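Local coordinates for protein putative cytochrome P450 120 (Synechocystis sp., PDB 2VE3) that binds heme and retinoic acid and probably acts as a monooxygenase of the cytochrome P450 family, at residues 350-353 with 354-357; 276-279 with 280-283; 64-67 with 68-72. One frame throughout, in Å; residues are numbered along the deposited sequence.

All three contacts are local, their centres more than 20 Å from that of the chain. Contact 3, at the end of helix 62-68, is the more buried, with four of its seven touching residues buried and one exposed; contacts 1 and 2 each have three buried and three exposed. The side chain of F69 is about 5 Å from the heme and that of H350 about 8 Å from the heme, whereas contact 2, on helix 274-285, is remote from the annotated sites. Contacts 1 and 3 both reach the 378-383 loop; contacts 1 and 2 both touch helix 302-314. An aspartate closes the turn of contact 1, arginines and glutamates dominate contact 2, and phenylalanines with a threonine hydroxyl finish the helix of contact 3.

Contact 1: residues 350-353 with 354-357; sequences HADP and DLYP
D352 grips the backbone of L355 with its carboxylate, turning the chain at P353 and D354. Its CB lies 3.9 Å from L355 CB, and its CG 3.8 Å from the backbone N of both D354 and L355. With CG anti to the backbone N (chi1 -178°), OD2 accepts the N-H of L355 at 2.9 Å, from above the carboxylate plane, and rests 3.3 Å from D354 CB. OD1 lies 4.1 Å from D354 OD2, a pair of like charges that is probably mildly unfavourable, with the carboxylate planes 86° apart. A backbone bond, Y356 N to D352 O at 2.7 Å, completes an Asx motif just upstream of the P450 PERF region, whose R366 binds P357 O. Were an alanine to stand in place of D352, the N-H of L355 would probably lose its carboxylate acceptor and the turn one of its two bonds. The Y356 ring runs beside H350, pointing the same way, with Y356 CD2 3.3 Å from H350 O; the two rings are oblique, planes at 74°. Y356 OH bonds A380 O, H350 NE2 bonds V382 N, and R313 of the ExxR motif donates to H350 O.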
# COMPACT_ATOMS: atom_id res chain seq x y z
N HIS A 350 8.95 -9.17 8.19
CA HIS A 350 7.78 -9.52 8.99
C HIS A 350 7.60 -11.01 9.19
O HIS A 350 6.75 -11.43 9.97
CB HIS A 350 6.52 -8.91 8.37
CG HIS A 350 6.44 -7.42 8.52
ND1 HIS A 350 5.32 -6.70 8.18
CD2 HIS A 350 7.35 -6.51 8.95
CE1 HIS A 350 5.53 -5.42 8.40
NE2 HIS A 350 6.76 -5.27 8.86
N ALA A 351 8.41 -11.81 8.50
CA ALA A 351 8.42 -13.26 8.67
C ALA A 351 9.64 -13.73 9.46
O ALA A 351 9.83 -14.93 9.64
CB ALA A 351 8.35 -13.97 7.30
N ASP A 352 10.46 -12.80 9.94
CA ASP A 352 11.63 -13.15 10.74
C ASP A 352 11.21 -13.75 12.08
O ASP A 352 10.49 -13.12 12.83
CB ASP A 352 12.53 -11.93 10.96
CG ASP A 352 13.79 -12.27 11.76
OD1 ASP A 352 14.63 -13.07 11.29
OD2 ASP A 352 13.93 -11.73 12.87
N PRO A 353 11.63 -15.00 12.37
CA PRO A 353 11.21 -15.65 13.62
C PRO A 353 11.83 -15.09 14.90
O PRO A 353 11.28 -15.29 15.98
CB PRO A 353 11.58 -17.12 13.41
CG PRO A 353 12.68 -17.11 12.39
CD PRO A 353 12.46 -15.89 11.53
N ASP A 354 12.95 -14.38 14.77
CA ASP A 354 13.56 -13.67 15.90
C ASP A 354 12.75 -12.43 16.27
O ASP A 354 12.54 -12.13 17.45
CB ASP A 354 14.99 -13.23 15.56
CG ASP A 354 15.92 -14.39 15.27
OD1 ASP A 354 15.66 -15.51 15.75
OD2 ASP A 354 16.92 -14.18 14.55
N LEU A 355 12.33 -11.70 15.24
CA LEU A 355 11.41 -10.59 15.38
C LEU A 355 9.99 -11.02 15.75
O LEU A 355 9.33 -10.41 16.59
CB LEU A 355 11.38 -9.80 14.06
CG LEU A 355 12.01 -8.41 13.95
CD1 LEU A 355 13.12 -8.15 14.98
CD2 LEU A 355 12.48 -8.13 12.50
N TYR A 356 9.52 -12.08 15.11
CA TYR A 356 8.14 -12.56 15.27
C TYR A 356 8.10 -14.05 15.57
O TYR A 356 7.97 -14.86 14.65
CB TYR A 356 7.30 -12.20 14.03
CG TYR A 356 7.30 -10.71 13.77
CD1 TYR A 356 6.60 -9.83 14.61
CD2 TYR A 356 8.05 -10.17 12.73
CE1 TYR A 356 6.62 -8.47 14.39
CE2 TYR A 356 8.09 -8.80 12.50
CZ TYR A 356 7.37 -7.96 13.33
OH TYR A 356 7.38 -6.62 13.11
N PRO A 357 8.23 -14.43 16.85
CA PRO A 357 8.17 -15.84 17.26
C PRO A 357 6.90 -16.53 16.75
O PRO A 357 5.80 -16.03 16.98
CB PRO A 357 8.18 -15.76 18.79
CG PRO A 357 8.90 -14.50 19.09
CD PRO A 357 8.45 -13.54 18.01

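Contact 2: residues 276-279 with 280-283; sequences IRER and VRQE
V280 donates its N-H to I276 O at 3.2 Å, and its CG2, anti to the carbonyl carbon, packs 3.5 Å from that same oxygen. The bond repeats at each residue that follows, as expected within an alpha helix, here the J helix of the P450 fold. R281 bonds R277 O through its N, while its CB lies 3.4 Å from E278 O. From there the chain leaves anti to the backbone N (chi1 -168°) and bends at chi3, which brings NH1 to E278 OE2 at 3.5 Å, a salt bridge. The carboxylate oxygen arrives at the guanidinium edge, in its plane, although the two planes stand 78° apart. Q282 follows, its N 2.8 Å from E278 O, with its CB against the same carbonyl. E283 N closes the series on R279 O at 3.1 Å, and its extended side chain carries the carboxylate to the N-H groups of Y303 and L304 at the start of helix 302-314. R281 NE donates to I409 O, and D413 receives both R281 NH1 and R277 NE. The long pair with E278 is therefore probably secondary for R281, and shared D413 is likely to ease the closeness of the two arginines.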
# COMPACT_ATOMS: atom_id res chain seq x y z
N ILE A 276 -10.74 -13.46 18.17
CA ILE A 276 -10.20 -12.11 18.03
C ILE A 276 -11.30 -11.15 17.57
O ILE A 276 -11.41 -10.04 18.08
CB ILE A 276 -8.95 -12.09 17.08
CG1 ILE A 276 -7.89 -13.05 17.61
CG2 ILE A 276 -8.39 -10.67 16.96
CD1 ILE A 276 -6.61 -13.12 16.82
N ARG A 277 -12.13 -11.63 16.65
CA ARG A 277 -13.29 -10.90 16.16
C ARG A 277 -14.23 -10.47 17.30
O ARG A 277 -14.71 -9.33 17.33
CB ARG A 277 -14.03 -11.77 15.14
CG ARG A 277 -15.19 -11.11 14.39
CD ARG A 277 -15.44 -11.90 13.12
NE ARG A 277 -16.52 -12.88 13.22
CZ ARG A 277 -16.54 -14.05 12.59
NH1 ARG A 277 -15.52 -14.44 11.85
NH2 ARG A 277 -17.57 -14.86 12.74
N GLU A 278 -14.48 -11.39 18.23
CA GLU A 278 -15.35 -11.12 19.38
C GLU A 278 -14.76 -10.10 20.36
O GLU A 278 -15.49 -9.31 20.93
CB GLU A 278 -15.66 -12.41 20.14
CG GLU A 278 -16.66 -13.31 19.47
CD GLU A 278 -18.09 -12.81 19.57
OE1 GLU A 278 -18.35 -11.86 20.36
OE2 GLU A 278 -18.95 -13.36 18.85
N ARG A 279 -13.45 -10.16 20.59
CA ARG A 279 -12.78 -9.21 21.47
C ARG A 279 -12.85 -7.79 20.93
O ARG A 279 -12.95 -6.84 21.71
CB ARG A 279 -11.32 -9.60 21.71
CG ARG A 279 -11.11 -10.95 22.43
CD ARG A 279 -9.67 -11.09 22.91
NE ARG A 279 -9.27 -9.95 23.74
CZ ARG A 279 -8.01 -9.61 24.02
NH1 ARG A 279 -6.99 -10.31 23.53
NH2 ARG A 279 -7.77 -8.55 24.80
N VAL A 280 -12.78 -7.65 19.61
CA VAL A 280 -12.99 -6.36 18.93
C VAL A 280 -14.42 -5.87 19.20
O VAL A 280 -14.64 -4.69 19.50
CB VAL A 280 -12.72 -6.45 17.39
CG1 VAL A 280 -13.15 -5.16 16.68
CG2 VAL A 280 -11.27 -6.73 17.11
N ARG A 281 -15.37 -6.79 19.09
CA ARG A 281 -16.78 -6.51 19.27
C ARG A 281 -17.07 -6.12 20.72
O ARG A 281 -17.85 -5.21 20.97
CB ARG A 281 -17.64 -7.71 18.85
CG ARG A 281 -19.14 -7.40 18.74
CD ARG A 281 -19.92 -8.53 18.04
NE ARG A 281 -19.68 -8.57 16.60
CZ ARG A 281 -19.32 -9.65 15.91
NH1 ARG A 281 -19.15 -10.83 16.51
NH2 ARG A 281 -19.14 -9.56 14.60
N GLN A 282 -16.44 -6.82 21.66
CA GLN A 282 -16.56 -6.55 23.09
C GLN A 282 -16.05 -5.14 23.39
O GLN A 282 -16.58 -4.45 24.26
CB GLN A 282 -15.78 -7.60 23.89
CG GLN A 282 -15.78 -7.38 25.41
CD GLN A 282 -14.88 -8.34 26.20
OE1 GLN A 282 -15.29 -8.86 27.25
NE2 GLN A 282 -13.66 -8.56 25.72
N GLU A 283 -15.01 -4.72 22.66
CA GLU A 283 -14.44 -3.40 22.81
C GLU A 283 -15.40 -2.32 22.35
O GLU A 283 -15.58 -1.32 23.05
CB GLU A 283 -13.11 -3.29 22.06
CG GLU A 283 -12.46 -1.92 22.13
CD GLU A 283 -11.13 -1.87 21.42
OE1 GLU A 283 -11.09 -2.05 20.17
OE2 GLU A 283 -10.13 -1.63 22.12

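Contact 3: residues 64-67 with 68-72; sequences ANRF and LFTKE
The C-terminal end of the B helix of the P450 fold, helix 62-68, is where its last turn meets L68, F69 and T70, and the bonds record how the helix stops. L68 N still makes a regular helical bond to A64 O, 3.0 Å long. One residue on, F69 leaves helical backbone angles, and its N-H is divided between two carbonyls, N65 O and R66 O, both 3.1 Å from F69 N and both weak because the N-H points straight at neither. T70 N reaches back to F67 O at 3.4 Å, again weakly. The firmer closure comes from the T70 side chain: OG1 lies beside its own backbone N (chi1 -66°), which turns the hydroxyl back to donate to R66 O at 2.7 Å, from above the carbonyl plane. R66 O thus holds the hydroxyl of T70 as well as a share of the F69 N-H, and the R66 and T70 side chains run side by side. The F69 ring lies along the last turn, and its CD2 comes within 2.9 Å of N65 O, a tight approach, while F69 CE2 is 4.1 Å from N65 CB. CB and CG of F67 sit close against L68 N, at 3.1 and 3.5 Å, and the F67 ring stacks on F331 and meets F76 and F336 edge-to-face. On the heme side, F69 meets Y344 of strand 341-345 edge-to-face and also touches F379 and R323. L68 packs on V342 and Y344 of that same strand, and N65 ND2 bonds F379 O, so the end of helix 62-68 lies between the five-stranded mixed sheet, through its strands 320-325 and 341-345, and the 378-383 loop.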
# COMPACT_ATOMS: atom_id res chain seq x y z
N ALA A 64 19.17 -4.44 8.53
CA ALA A 64 19.24 -4.07 7.12
C ALA A 64 18.33 -2.86 6.84
O ALA A 64 18.69 -1.98 6.04
CB ALA A 64 18.88 -5.24 6.24
N ASN A 65 17.18 -2.82 7.52
CA ASN A 65 16.25 -1.69 7.42
C ASN A 65 16.83 -0.43 8.05
O ASN A 65 16.61 0.68 7.57
CB ASN A 65 14.89 -2.01 8.06
CG ASN A 65 14.12 -3.06 7.29
OD1 ASN A 65 14.43 -3.35 6.14
ND2 ASN A 65 13.14 -3.66 7.94
N ARG A 66 17.56 -0.61 9.15
CA ARG A 66 18.28 0.47 9.81
C ARG A 66 19.31 1.08 8.85
O ARG A 66 19.31 2.27 8.60
CB ARG A 66 18.93 -0.06 11.10
CG ARG A 66 19.59 0.99 11.98
CD ARG A 66 20.33 0.36 13.17
NE ARG A 66 19.42 -0.15 14.21
CZ ARG A 66 19.81 -0.84 15.28
NH1 ARG A 66 21.10 -1.13 15.47
NH2 ARG A 66 18.92 -1.25 16.17
N PHE A 67 20.18 0.23 8.32
CA PHE A 67 21.17 0.58 7.29
C PHE A 67 20.58 1.41 6.13
O PHE A 67 21.11 2.48 5.76
CB PHE A 67 21.81 -0.75 6.81
CG PHE A 67 22.56 -0.65 5.50
CD1 PHE A 67 23.75 0.08 5.40
CD2 PHE A 67 22.10 -1.33 4.39
CE1 PHE A 67 24.44 0.15 4.19
CE2 PHE A 67 22.79 -1.27 3.17
CZ PHE A 67 23.96 -0.52 3.07
N LEU A 68 19.47 0.93 5.58
CA LEU A 68 18.82 1.57 4.43
C LEU A 68 18.15 2.90 4.79
O LEU A 68 18.02 3.76 3.94
CB LEU A 68 17.83 0.60 3.78
CG LEU A 68 17.35 0.88 2.35
CD1 LEU A 68 18.42 0.61 1.29
CD2 LEU A 68 16.15 0.04 2.10
N PHE A 69 17.76 3.07 6.05
CA PHE A 69 17.11 4.30 6.49
C PHE A 69 18.03 5.17 7.37
O PHE A 69 17.55 5.94 8.21
CB PHE A 69 15.77 4.01 7.20
CG PHE A 69 14.82 3.14 6.41
CD1 PHE A 69 14.60 3.36 5.05
CD2 PHE A 69 14.12 2.11 7.04
CE1 PHE A 69 13.72 2.54 4.32
CE2 PHE A 69 13.23 1.29 6.32
CZ PHE A 69 13.04 1.52 4.96
N THR A 70 19.34 5.07 7.13
CA THR A 70 20.35 5.82 7.87
C THR A 70 21.33 6.50 6.91
O THR A 70 21.71 5.90 5.90
CB THR A 70 21.14 4.89 8.85
OG1 THR A 70 20.24 4.41 9.87
CG2 THR A 70 22.30 5.63 9.52
N LYS A 71 21.72 7.74 7.23
CA LYS A 71 22.60 8.53 6.36
C LYS A 71 22.16 8.31 4.92
O LYS A 71 22.97 7.99 4.04
CB LYS A 71 24.07 8.12 6.55
CG LYS A 71 24.55 8.17 8.00
CD LYS A 71 25.93 7.55 8.16
CE LYS A 71 26.39 7.58 9.62
NZ LYS A 71 25.36 7.03 10.58
N GLU A 72 20.86 8.48 4.72
CA GLU A 72 20.16 8.06 3.51
C GLU A 72 20.39 8.98 2.30
O GLU A 72 20.66 8.53 1.18
CB GLU A 72 18.67 7.98 3.84
CG GLU A 72 17.81 7.35 2.80
CD GLU A 72 16.37 7.28 3.22
OE1 GLU A 72 16.10 7.59 4.40
OE2 GLU A 72 15.51 6.93 2.37